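PDB 3NE8: N-acetylmuramoyl-l-alanine amidase, which probably cleaves, as a zinc-dependent amidase, the bond between N-acetylmuramic acid and L-alanine in peptidoglycan, remodelling the bacterial cell wall during division. Local coordinates for residues T140-A152 with V178-E190. Numbering follows the deposited sequence.
Sequences TRRETHAFSINFA and VLKAPDVPSVLIE. With GOL (glycerol), chain I; GOL (glycerol), chain G.
Ser148 and Thr144, two small hydroxyl residues one turn apart on helix 135-161, meet the first residue of strand 186-190 and the loop before it; the strand is an inner one of the mixed sheet in this zinc amidase fold. Ser186 N donates to Ser148 OG over 2.9 Å, at 160° on the hydrogen. Serine suits the place because its short arm lets the backbone come close: with OG anti to its own carbonyl carbon (chi1 -59°), Ser148 OG also lies 3.1 Å from Thr144 O, within the helix. Thr144 OG1 approaches Pro182 O to 2.7 Å and receives a hydrogen bond from O2 of a glycerol, probably carried over from crystallisation. Its other branch, CG2, rests 3.5 Å from Val184 O, so this one threonine meets the loop with both a polar and an apolar arm.

Two prolines, compact apolar rings, offer carbon to the helix. The Pro182 ring sets CB 3.6 Å from Arg141 CG, against the aliphatic part of a side chain whose guanidinium reaches Asp138. Pro185 lies alongside Phe147, pointing the same way, with CG 3.5 Å from Phe147 CB, while the phenyl ring continues to a cation-pi contact with Arg227 of helix 206-227.

Farther along, helix and strand run at 34° to each other, and Val187, about 14 Å from the zinc ion, presents both its methyls to the helix. Its backbone pairs with strand 77-82. Phe151 is long enough to span to it: Val187 CG2 sits at the rim of the Phe151 ring, 3.8 Å from CD2.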
ATOM      1  N   THR A 140       0.766   9.578 -13.828  1.00 17.25           N
ATOM      2  CA  THR A 140       0.643  10.224 -12.522  1.00 16.32           C
ATOM      3  C   THR A 140      -0.670   9.829 -11.870  1.00 13.31           C
ATOM      4  O   THR A 140      -0.730   9.534 -10.671  1.00 13.08           O
ATOM      5  CB  THR A 140       0.693  11.753 -12.661  1.00 20.93           C
ATOM      6  OG1 THR A 140       1.949  12.137 -13.232  1.00 22.89           O
ATOM      7  CG2 THR A 140       0.524  12.435 -11.301  1.00 22.50           C
ATOM      8  N   ARG A 141      -1.723   9.820 -12.677  1.00 13.34           N
ATOM      9  CA  ARG A 141      -3.036   9.408 -12.222  1.00 12.68           C
ATOM     10  C   ARG A 141      -3.026   7.986 -11.670  1.00 10.27           C
ATOM     11  O   ARG A 141      -3.671   7.695 -10.674  1.00 11.15           O
ATOM     12  CB  ARG A 141      -4.052   9.517 -13.362  1.00 14.17           C
ATOM     13  CG  ARG A 141      -4.403  10.951 -13.715  1.00 17.77           C
ATOM     14  CD  ARG A 141      -5.337  11.012 -14.915  1.00 21.59           C
ATOM     15  NE  ARG A 141      -6.604  10.347 -14.646  1.00 22.91           N
ATOM     16  CZ  ARG A 141      -7.202   9.511 -15.489  1.00 30.15           C
ATOM     17  NH1 ARG A 141      -6.643   9.236 -16.661  1.00 34.82           N
ATOM     18  NH2 ARG A 141      -8.358   8.949 -15.160  1.00 36.19           N
ATOM     19  N   ARG A 142      -2.310   7.092 -12.344  1.00 12.29           N
ATOM     20  CA  ARG A 142      -2.284   5.690 -11.934  1.00 13.46           C
ATOM     21  C   ARG A 142      -1.574   5.546 -10.588  1.00 12.00           C
ATOM     22  O   ARG A 142      -2.017   4.811  -9.704  1.00 12.34           O
ATOM     23  CB  ARG A 142      -1.620   4.834 -13.020  1.00 14.17           C
ATOM     24  CG  ARG A 142      -1.774   3.322 -12.838  1.00 15.68           C
ATOM     25  CD  ARG A 142      -1.152   2.567 -14.008  1.00 16.96           C
ATOM     26  NE  ARG A 142       0.285   2.804 -14.082  1.00 17.25           N
ATOM     27  CZ  ARG A 142       1.028   2.635 -15.172  1.00 22.43           C
ATOM     28  NH1 ARG A 142       0.480   2.221 -16.314  1.00 21.70           N
ATOM     29  NH2 ARG A 142       2.328   2.886 -15.122  1.00 28.43           N
ATOM     30  N   GLU A 143      -0.486   6.283 -10.433  1.00 13.64           N
ATOM     31  CA  GLU A 143       0.248   6.308  -9.182  0.67 13.46           C
ATOM     32  C   GLU A 143      -0.618   6.866  -8.050  1.00 13.21           C
ATOM     33  O   GLU A 143      -0.693   6.303  -6.956  1.00 14.61           O
ATOM     34  CB  GLU A 143       1.484   7.175  -9.367  0.67 18.01           C
ATOM     35  CG  GLU A 143       2.513   7.038  -8.286  0.67 19.05           C
ATOM     36  CD  GLU A 143       3.669   7.978  -8.501  0.67 22.24           C
ATOM     37  OE1 GLU A 143       3.451   9.068  -9.073  0.67 23.82           O
ATOM     38  OE2 GLU A 143       4.795   7.630  -8.105  0.67 15.43           O
ATOM     39  N   THR A 144      -1.270   7.988  -8.312  1.00 10.77           N
ATOM     40  CA  THR A 144      -2.178   8.585  -7.347  1.00 11.18           C
ATOM     41  C   THR A 144      -3.254   7.607  -6.918  1.00 10.26           C
ATOM     42  O   THR A 144      -3.584   7.504  -5.736  1.00 11.95           O
ATOM     43  CB  THR A 144      -2.814   9.854  -7.937  1.00 10.69           C
ATOM     44  OG1 THR A 144      -1.774  10.821  -8.120  1.00 11.80           O
ATOM     45  CG2 THR A 144      -3.906  10.422  -7.035  1.00 11.62           C
ATOM     46  N   HIS A 145      -3.803   6.872  -7.878  1.00 10.59           N
ATOM     47  CA  HIS A 145      -4.873   5.945  -7.561  1.00  9.40           C
ATOM     48  C   HIS A 145      -4.392   4.817  -6.644  1.00  9.34           C
ATOM     49  O   HIS A 145      -5.099   4.401  -5.730  1.00 10.41           O
ATOM     50  CB  HIS A 145      -5.482   5.387  -8.842  1.00 11.73           C
ATOM     51  CG  HIS A 145      -6.811   4.751  -8.624  1.00 11.48           C
ATOM     52  ND1 HIS A 145      -7.102   3.469  -9.026  1.00 13.95           N
ATOM     53  CD2 HIS A 145      -7.930   5.225  -8.025  1.00 15.16           C
ATOM     54  CE1 HIS A 145      -8.346   3.179  -8.691  1.00 16.30           C
ATOM     55  NE2 HIS A 145      -8.870   4.227  -8.081  1.00 18.22           N
ATOM     56  N   ALA A 146      -3.189   4.322  -6.895  1.00 10.27           N
ATOM     57  CA  ALA A 146      -2.615   3.299  -6.023  1.00 10.54           C
ATOM     58  C   ALA A 146      -2.572   3.797  -4.580  1.00 10.78           C
ATOM     59  O   ALA A 146      -2.899   3.065  -3.650  1.00 11.13           O
ATOM     60  CB  ALA A 146      -1.227   2.899  -6.497  1.00 12.35           C
ATOM     61  N   PHE A 147      -2.198   5.063  -4.393  1.00  9.91           N
ATOM     62  CA  PHE A 147      -2.156   5.648  -3.057  1.00  9.40           C
ATOM     63  C   PHE A 147      -3.552   5.805  -2.463  1.00  8.66           C
ATOM     64  O   PHE A 147      -3.754   5.513  -1.292  1.00 10.17           O
ATOM     65  CB  PHE A 147      -1.427   6.993  -3.070  1.00  9.29           C
ATOM     66  CG  PHE A 147       0.060   6.875  -3.207  1.00 10.78           C
ATOM     67  CD1 PHE A 147       0.774   6.002  -2.400  1.00 14.46           C
ATOM     68  CD2 PHE A 147       0.754   7.642  -4.126  1.00 13.50           C
ATOM     69  CE1 PHE A 147       2.154   5.895  -2.521  1.00 16.82           C
ATOM     70  CE2 PHE A 147       2.133   7.552  -4.245  1.00 14.87           C
ATOM     71  CZ  PHE A 147       2.833   6.668  -3.444  1.00 14.67           C
ATOM     72  N   SER A 148      -4.516   6.253  -3.268  1.00 10.13           N
ATOM     73  CA  SER A 148      -5.890   6.398  -2.780  1.00  9.51           C
ATOM     74  C   SER A 148      -6.438   5.078  -2.260  1.00  9.39           C
ATOM     75  O   SER A 148      -7.065   5.013  -1.199  1.00 10.39           O
ATOM     76  CB  SER A 148      -6.801   6.919  -3.887  1.00 10.70           C
ATOM     77  OG  SER A 148      -6.333   8.173  -4.364  1.00  9.30           O
ATOM     78  N   ILE A 149      -6.218   4.022  -3.033  1.00 10.00           N
ATOM     79  CA  ILE A 149      -6.650   2.663  -2.693  0.54  9.66           C
ATOM     80  C   ILE A 149      -5.984   2.194  -1.394  1.00  9.37           C
ATOM     81  O   ILE A 149      -6.623   1.626  -0.505  1.00 10.81           O
ATOM     82  CB  ILE A 149      -6.301   1.665  -3.844  0.54 10.75           C
ATOM     83  CG1 ILE A 149      -7.118   1.952  -5.114  0.54 11.06           C
ATOM     84  CG2 ILE A 149      -6.524   0.223  -3.406  0.54 10.63           C
ATOM     85  CD1 ILE A 149      -8.614   1.782  -4.945  0.54 15.04           C
ATOM     86  N   ASN A 150      -4.674   2.405  -1.320  1.00 10.06           N
ATOM     87  CA  ASN A 150      -3.928   2.025  -0.131  1.00 10.46           C
ATOM     88  C   ASN A 150      -4.503   2.699   1.105  1.00 10.91           C
ATOM     89  O   ASN A 150      -4.740   2.053   2.128  1.00 11.21           O
ATOM     90  CB  ASN A 150      -2.449   2.379  -0.290  1.00 11.14           C
ATOM     91  CG  ASN A 150      -1.662   2.109   0.965  1.00 12.77           C
ATOM     92  OD1 ASN A 150      -1.550   2.956   1.829  1.00 15.45           O
ATOM     93  ND2 ASN A 150      -1.118   0.906   1.078  1.00 21.16           N
ATOM     94  N   PHE A 151      -4.741   4.006   1.023  1.00  9.98           N
ATOM     95  CA  PHE A 151      -5.284   4.702   2.170  1.00  8.66           C
ATOM     96  C   PHE A 151      -6.682   4.200   2.524  1.00  9.78           C
ATOM     97  O   PHE A 151      -6.995   3.981   3.700  1.00 10.70           O
ATOM     98  CB  PHE A 151      -5.289   6.212   1.948  1.00  9.50           C
ATOM     99  CG  PHE A 151      -5.790   6.981   3.139  1.00  9.30           C
ATOM    100  CD1 PHE A 151      -5.092   6.945   4.332  1.00  9.55           C
ATOM    101  CD2 PHE A 151      -6.986   7.686   3.085  1.00  9.35           C
ATOM    102  CE1 PHE A 151      -5.554   7.636   5.447  1.00  9.40           C
ATOM    103  CE2 PHE A 151      -7.451   8.378   4.200  1.00  8.49           C
ATOM    104  CZ  PHE A 151      -6.733   8.347   5.382  1.00  9.72           C
ATOM    105  N   ALA A 152      -7.534   4.033   1.515  1.00  9.19           N
ATOM    106  CA  ALA A 152      -8.877   3.518   1.770  1.00 10.58           C
ATOM    107  C   ALA A 152      -8.816   2.189   2.529  1.00 11.79           C
ATOM    108  O   ALA A 152      -9.552   1.973   3.501  1.00 13.33           O
ATOM    109  CB  ALA A 152      -9.661   3.358   0.459  1.00 11.25           C
ATOM    110  N   VAL A 178     -15.365  15.175  -6.749  1.00  9.49           N
ATOM    111  CA  VAL A 178     -14.476  15.751  -5.745  1.00 10.12           C
ATOM    112  C   VAL A 178     -13.194  14.925  -5.584  1.00  9.42           C
ATOM    113  O   VAL A 178     -12.237  15.385  -4.950  1.00 10.08           O
ATOM    114  CB  VAL A 178     -15.195  15.949  -4.391  1.00  9.32           C
ATOM    115  CG1 VAL A 178     -15.249  14.649  -3.592  1.00 10.57           C
ATOM    116  CG2 VAL A 178     -14.518  17.055  -3.585  1.00 10.60           C
ATOM    117  N   LEU A 179     -13.168  13.731  -6.182  1.00  9.72           N
ATOM    118  CA  LEU A 179     -12.008  12.844  -6.093  1.00 10.89           C
ATOM    119  C   LEU A 179     -11.135  12.883  -7.353  1.00 12.14           C
ATOM    120  O   LEU A 179     -10.294  12.003  -7.544  1.00 12.77           O
ATOM    121  CB  LEU A 179     -12.458  11.404  -5.800  1.00 11.27           C
ATOM    122  CG  LEU A 179     -13.289  11.186  -4.531  1.00  9.38           C
ATOM    123  CD1 LEU A 179     -13.595   9.701  -4.327  1.00 11.76           C
ATOM    124  CD2 LEU A 179     -12.580  11.778  -3.306  1.00 11.41           C
ATOM    125  N   LYS A 180     -11.314  13.905  -8.188  1.00 11.58           N
ATOM    126  CA  LYS A 180     -10.664  13.973  -9.498  1.00 12.85           C
ATOM    127  C   LYS A 180      -9.231  14.512  -9.535  1.00 14.29           C
ATOM    128  O   LYS A 180      -8.655  14.599 -10.619  1.00 17.23           O
ATOM    129  CB  LYS A 180     -11.518  14.809 -10.460  1.00 17.16           C
ATOM    130  CG  LYS A 180     -12.845  14.181 -10.834  1.00 22.32           C
ATOM    131  CD  LYS A 180     -12.717  13.281 -12.046  1.00 28.93           C
ATOM    132  CE  LYS A 180     -14.066  12.697 -12.425  1.00 29.60           C
ATOM    133  NZ  LYS A 180     -13.995  11.876 -13.663  1.00 30.99           N
ATOM    134  N   ALA A 181      -8.636  14.876  -8.401  1.00 12.00           N
ATOM    135  CA  ALA A 181      -7.254  15.375  -8.453  1.00 12.06           C
ATOM    136  C   ALA A 181      -6.351  14.304  -9.080  1.00 11.73           C
ATOM    137  O   ALA A 181      -6.290  13.183  -8.578  1.00 12.22           O
ATOM    138  CB  ALA A 181      -6.747  15.728  -7.063  1.00 12.14           C
ATOM    139  N   PRO A 182      -5.635  14.631 -10.169  1.00 11.89           N
ATOM    140  CA  PRO A 182      -4.785  13.597 -10.778  1.00 12.04           C
ATOM    141  C   PRO A 182      -3.520  13.333  -9.965  1.00 11.90           C
ATOM    142  O   PRO A 182      -2.864  12.299 -10.147  1.00 13.04           O
ATOM    143  CB  PRO A 182      -4.404  14.212 -12.131  1.00 15.10           C
ATOM    144  CG  PRO A 182      -4.500  15.691 -11.911  1.00 16.78           C
ATOM    145  CD  PRO A 182      -5.689  15.855 -10.985  1.00 13.21           C
ATOM    146  N   ASP A 183      -3.200  14.268  -9.072  1.00 11.38           N
ATOM    147  CA  ASP A 183      -1.905  14.327  -8.397  1.00 12.09           C
ATOM    148  C   ASP A 183      -1.981  14.317  -6.869  1.00 12.49           C
ATOM    149  O   ASP A 183      -0.965  14.476  -6.195  1.00 14.69           O
ATOM    150  CB  ASP A 183      -1.120  15.569  -8.862  1.00 13.87           C
ATOM    151  CG  ASP A 183      -1.871  16.884  -8.627  1.00 13.83           C
ATOM    152  OD1 ASP A 183      -1.192  17.934  -8.556  1.00 20.30           O
ATOM    153  OD2 ASP A 183      -3.111  16.878  -8.528  1.00 14.14           O
ATOM    154  N   VAL A 184      -3.181  14.140  -6.324  1.00 10.01           N
ATOM    155  CA  VAL A 184      -3.351  14.073  -4.875  1.00 10.18           C
ATOM    156  C   VAL A 184      -4.202  12.856  -4.534  1.00  9.55           C
ATOM    157  O   VAL A 184      -5.351  12.777  -4.957  1.00  9.70           O
ATOM    158  CB  VAL A 184      -4.050  15.339  -4.307  1.00  9.81           C
ATOM    159  CG1 VAL A 184      -4.171  15.235  -2.799  1.00 11.33           C
ATOM    160  CG2 VAL A 184      -3.325  16.609  -4.722  1.00 11.50           C
ATOM    161  N   PRO A 185      -3.647  11.905  -3.767  1.00  9.09           N
ATOM    162  CA  PRO A 185      -4.453  10.750  -3.355  1.00  9.07           C
ATOM    163  C   PRO A 185      -5.702  11.251  -2.644  1.00  8.64           C
ATOM    164  O   PRO A 185      -5.581  12.136  -1.783  1.00  8.98           O
ATOM    165  CB  PRO A 185      -3.520  10.002  -2.390  1.00  8.80           C
ATOM    166  CG  PRO A 185      -2.144  10.364  -2.880  1.00 10.62           C
ATOM    167  CD  PRO A 185      -2.255  11.813  -3.291  1.00 10.22           C
ATOM    168  N   SER A 186      -6.871  10.712  -2.987  1.00  8.66           N
ATOM    169  CA  SER A 186      -8.148  11.261  -2.541  1.00  8.80           C
ATOM    170  C   SER A 186      -9.127  10.160  -2.196  1.00  8.56           C
ATOM    171  O   SER A 186      -9.280   9.190  -2.966  1.00  9.12           O
ATOM    172  CB  SER A 186      -8.768  12.128  -3.653  1.00  8.96           C
ATOM    173  OG  SER A 186      -7.946  13.236  -3.988  1.00  9.59           O
ATOM    174  N   VAL A 187      -9.815  10.316  -1.065  1.00  7.97           N
ATOM    175  CA  VAL A 187     -10.913   9.431  -0.719  1.00  8.40           C
ATOM    176  C   VAL A 187     -12.091  10.251  -0.220  1.00  8.15           C
ATOM    177  O   VAL A 187     -11.923  11.385   0.258  1.00  8.71           O
ATOM    178  CB  VAL A 187     -10.524   8.386   0.366  1.00  8.52           C
ATOM    179  CG1 VAL A 187      -9.345   7.529  -0.092  1.00 10.16           C
ATOM    180  CG2 VAL A 187     -10.226   9.053   1.711  1.00 10.41           C
ATOM    181  N   LEU A 188     -13.277   9.662  -0.300  1.00  8.68           N
ATOM    182  CA  LEU A 188     -14.482  10.236   0.270  1.00  8.55           C
ATOM    183  C   LEU A 188     -14.950   9.304   1.375  1.00  9.28           C
ATOM    184  O   LEU A 188     -15.177   8.110   1.143  1.00  9.83           O
ATOM    185  CB  LEU A 188     -15.556  10.414  -0.809  1.00  9.85           C
ATOM    186  CG  LEU A 188     -16.856  11.104  -0.387  1.00  9.18           C
ATOM    187  CD1 LEU A 188     -17.472  11.830  -1.573  1.00 12.43           C
ATOM    188  CD2 LEU A 188     -17.847  10.141   0.238  1.00 11.37           C
ATOM    189  N   ILE A 189     -15.061   9.823   2.590  1.00  9.35           N
ATOM    190  CA  ILE A 189     -15.478   9.006   3.721  1.00  8.96           C
ATOM    191  C   ILE A 189     -16.877   9.389   4.142  1.00  8.91           C
ATOM    192  O   ILE A 189     -17.146  10.557   4.433  1.00  9.86           O
ATOM    193  CB  ILE A 189     -14.535   9.156   4.920  1.00  9.16           C
ATOM    194  CG1 ILE A 189     -13.123   8.724   4.521  1.00 10.74           C
ATOM    195  CG2 ILE A 189     -15.040   8.334   6.106  1.00 11.58           C
ATOM    196  CD1 ILE A 189     -12.104   8.817   5.642  1.00 12.39           C
ATOM    197  N   GLU A 190     -17.785   8.418   4.121  1.00 10.22           N
ATOM    198  CA  GLU A 190     -19.092   8.596   4.737  1.00 10.65           C
ATOM    199  C   GLU A 190     -18.925   8.201   6.187  1.00 11.69           C
ATOM    200  O   GLU A 190     -18.641   7.041   6.494  1.00 12.20           O
ATOM    201  CB  GLU A 190     -20.150   7.708   4.079  1.00 12.65           C
ATOM    202  CG  GLU A 190     -20.447   8.056   2.635  1.00 12.96           C
ATOM    203  CD  GLU A 190     -21.281   9.311   2.454  1.00 12.93           C
ATOM    204  OE1 GLU A 190     -21.809   9.859   3.446  1.00 11.99           O
ATOM    205  OE2 GLU A 190     -21.412   9.746   1.283  1.00 13.95           O
TER
HETATM  206  C1  GOL I 414       1.604  12.735  -7.753  1.00 37.12           C
HETATM  207  O1  GOL I 414       2.493  13.142  -8.771  1.00 43.41           O
HETATM  208  C2  GOL I 414       1.665  11.218  -7.613  1.00 39.57           C
HETATM  209  O2  GOL I 414       0.758  10.618  -8.506  1.00 42.33           O
HETATM  210  C3  GOL I 414       1.352  10.801  -6.180  1.00 38.32           C
HETATM  211  O3  GOL I 414       0.190  11.465  -5.731  1.00 30.10           O
HETATM  212  C1  GOL G 412      -8.111   9.484 -11.721  1.00 33.33           C
HETATM  213  O1  GOL G 412      -9.148  10.208 -12.347  1.00 40.60           O
HETATM  214  C2  GOL G 412      -7.823  10.110 -10.365  1.00 31.36           C
HETATM  215  O2  GOL G 412      -8.179  11.474 -10.396  1.00 36.95           O
HETATM  216  C3  GOL G 412      -6.346   9.961 -10.023  1.00 22.60           C
HETATM  217  O3  GOL G 412      -6.134   8.677  -9.477  1.00 15.25           O